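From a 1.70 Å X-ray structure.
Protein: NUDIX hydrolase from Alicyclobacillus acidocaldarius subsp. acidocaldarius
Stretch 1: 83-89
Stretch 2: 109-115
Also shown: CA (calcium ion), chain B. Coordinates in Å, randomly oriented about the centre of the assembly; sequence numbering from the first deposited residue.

Stretch 1, residues 83-89: TAEEIGW
Stretch 2 109-115: EQADLCK

Residues 83-87 form the last part of a helix that begins earlier in the chain, with phi/psi near -65/-42 that drifts to -121/4 at I87. G88 then leaves the helix at 76/17, a positive phi that favours glycine, and W89 continues extended at -123/136. The second stretch continues a helix that also begins earlier in the chain, with phi near -65 and psi near -40 over 109-113; psi is -9 at C114 (phi -75) and -11 at K115 (phi -72). The helix axes approach to 8.6 Å, with an angle of 124° between their N-to-C directions, so the chains run obliquely opposed. Register is set by two CA pairs. E85 CA lies 5.5 Å from C114 CA. G88 CA lies 5.6 Å from Q110 CA. In the first stretch, I87 N hydrogen-bonds T83 O (2.9 Å) and G88 N hydrogen-bonds A84 O (3.0 Å); in the second, L113 N hydrogen-bonds E109 O (2.9 Å) and C114 N hydrogen-bonds Q110 O (3.1 Å).

The contact buries 298 Å², both sides summed. Q110 points its CA-to-CB bond toward the first stretch and extends with chi1 and chi2 both t and chi3 at 6°. Its NE2 donates to E85 O at 3.1 Å, almost linear at 176°, using a carbonyl near the helix end, where the chain turns away at G88. G88 N lies 3.3 Å from Q110 NE2, but both are donors and do not bond. An ideal CB on G88 would sit 2.6 Å from Q110 OE1, a clash, so glycine answers both the turn and the packing.

Buried L113 (chi1 m, chi2 t) also points its CA-to-CB bond toward the partner and brings CD1 to 3.7 Å from A84 CB; this buried apolar contact suits alanine and leucine there. C114, chi1 m, lays SG 3.2 Å from E85 O and 3.9 Å from E85 CB, a compact side chain where the backbones are near.

E85 loses the most area, 76 Å². With chi1 m, chi2 t and chi3 7°, its aliphatic part packs by C114 while its carboxylate is held by two ordered waters: water 1 donates to E85 OE2 (2.6 Å) and to L113 O (2.7 Å), bridging the stretches. Water 2 donates to E85 OE1 (2.9 Å) and also binds the calcium at 2.5 Å. E86, its CA-to-CB bond directed away, coordinates that ion through OE2 at 2.2 Å.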

# COMPACT_ATOMS: atom_id res chain seq x y z
N THR A 83 1.21 4.87 -1.72
CA THR A 83 2.48 4.20 -1.94
C THR A 83 3.44 5.11 -2.74
O THR A 83 4.63 5.20 -2.41
CB THR A 83 2.25 2.85 -2.66
OG1 THR A 83 1.43 2.03 -1.79
CG2 THR A 83 3.55 2.12 -2.93
N ALA A 84 2.92 5.80 -3.78
CA ALA A 84 3.78 6.67 -4.61
C ALA A 84 4.31 7.78 -3.72
O ALA A 84 5.49 8.15 -3.78
CB ALA A 84 2.96 7.24 -5.77
N GLU A 85 3.44 8.32 -2.86
CA GLU A 85 3.86 9.42 -1.98
C GLU A 85 4.94 8.97 -1.03
O GLU A 85 5.86 9.72 -0.77
CB GLU A 85 2.67 9.91 -1.13
CG GLU A 85 1.58 10.58 -1.96
CD GLU A 85 0.35 10.92 -1.14
OE1 GLU A 85 0.39 10.74 0.10
OE2 GLU A 85 -0.67 11.33 -1.73
N GLU A 86 4.80 7.75 -0.47
CA GLU A 86 5.68 7.30 0.59
C GLU A 86 7.01 6.76 0.11
O GLU A 86 8.04 7.06 0.73
CB GLU A 86 4.90 6.25 1.43
CG GLU A 86 3.82 6.90 2.26
CD GLU A 86 3.10 5.89 3.12
OE1 GLU A 86 3.79 5.08 3.78
OE2 GLU A 86 1.86 5.96 3.18
N ILE A 87 7.01 5.99 -0.97
CA ILE A 87 8.25 5.34 -1.43
C ILE A 87 8.71 5.70 -2.84
O ILE A 87 9.73 5.15 -3.30
CB ILE A 87 8.20 3.80 -1.17
CG1 ILE A 87 7.04 3.17 -1.96
CG2 ILE A 87 8.06 3.52 0.36
CD1 ILE A 87 7.32 2.23 -3.08
N GLY A 88 8.00 6.62 -3.50
CA GLY A 88 8.48 7.16 -4.78
C GLY A 88 8.35 6.28 -6.00
O GLY A 88 9.06 6.47 -7.00
N TRP A 89 7.52 5.24 -5.91
CA TRP A 89 7.27 4.38 -7.09
C TRP A 89 5.76 4.40 -7.36
O TRP A 89 4.95 4.19 -6.42
CB TRP A 89 7.72 2.92 -6.86
CG TRP A 89 9.23 2.77 -6.78
CD1 TRP A 89 10.01 2.95 -5.67
CD2 TRP A 89 10.12 2.37 -7.83
NE1 TRP A 89 11.34 2.80 -6.00
CE2 TRP A 89 11.44 2.45 -7.32
CE3 TRP A 89 9.94 2.06 -9.19
CZ2 TRP A 89 12.57 2.14 -8.09
CZ3 TRP A 89 11.05 1.70 -9.93
CH2 TRP A 89 12.34 1.70 -9.38
N GLU A 109 9.13 14.89 -8.64
CA GLU A 109 7.75 14.45 -8.93
C GLU A 109 7.20 13.87 -7.65
O GLU A 109 6.05 14.11 -7.34
CB GLU A 109 7.72 13.38 -10.04
CG GLU A 109 8.32 13.88 -11.35
CD GLU A 109 8.41 12.85 -12.44
OE1 GLU A 109 9.00 11.77 -12.19
OE2 GLU A 109 7.89 13.12 -13.55
N GLN A 110 8.02 13.10 -6.90
CA GLN A 110 7.54 12.57 -5.60
C GLN A 110 7.23 13.75 -4.67
O GLN A 110 6.22 13.75 -3.99
CB GLN A 110 8.56 11.62 -4.94
CG GLN A 110 8.08 11.01 -3.62
CD GLN A 110 9.08 10.05 -3.00
OE1 GLN A 110 10.23 9.88 -3.48
NE2 GLN A 110 8.68 9.40 -1.93
N ALA A 111 8.09 14.76 -4.65
CA ALA A 111 7.83 15.93 -3.80
C ALA A 111 6.49 16.59 -4.15
O ALA A 111 5.71 16.90 -3.24
CB ALA A 111 8.97 16.95 -3.94
N ASP A 112 6.22 16.77 -5.46
CA ASP A 112 4.97 17.33 -6.00
C ASP A 112 3.76 16.48 -5.63
O ASP A 112 2.69 17.03 -5.35
CB ASP A 112 5.06 17.47 -7.53
CG ASP A 112 5.84 18.69 -7.98
OD1 ASP A 112 6.29 19.47 -7.11
OD2 ASP A 112 6.02 18.86 -9.20
N LEU A 113 3.90 15.14 -5.63
CA LEU A 113 2.78 14.26 -5.24
C LEU A 113 2.48 14.40 -3.76
O LEU A 113 1.32 14.26 -3.36
CB LEU A 113 3.08 12.80 -5.52
CG LEU A 113 3.23 12.30 -6.94
CD1 LEU A 113 2.98 10.78 -6.95
CD2 LEU A 113 2.28 12.96 -7.91
N CYS A 114 3.50 14.69 -2.93
CA CYS A 114 3.30 14.85 -1.48
C CYS A 114 2.63 16.17 -1.06
O CYS A 114 2.22 16.32 0.11
CB CYS A 114 4.59 14.57 -0.71
SG CYS A 114 5.18 12.86 -0.91
N LYS A 115 2.46 17.10 -2.02
CA LYS A 115 1.73 18.34 -1.80
C LYS A 115 0.22 18.01 -1.69
O LYS A 115 -0.57 18.85 -1.30
CB LYS A 115 1.97 19.35 -2.94
CG LYS A 115 3.41 19.87 -3.00
CD LYS A 115 3.64 20.68 -4.28
CE LYS A 115 4.86 21.57 -4.22
NZ LYS A 115 6.13 20.81 -4.25
CA CA B . 0.47 7.58 3.89
O HOH W 1 -0.47 12.42 -4.13
O HOH W 2 1.44 9.32 2.40
O HOH W 3 -0.91 9.10 4.99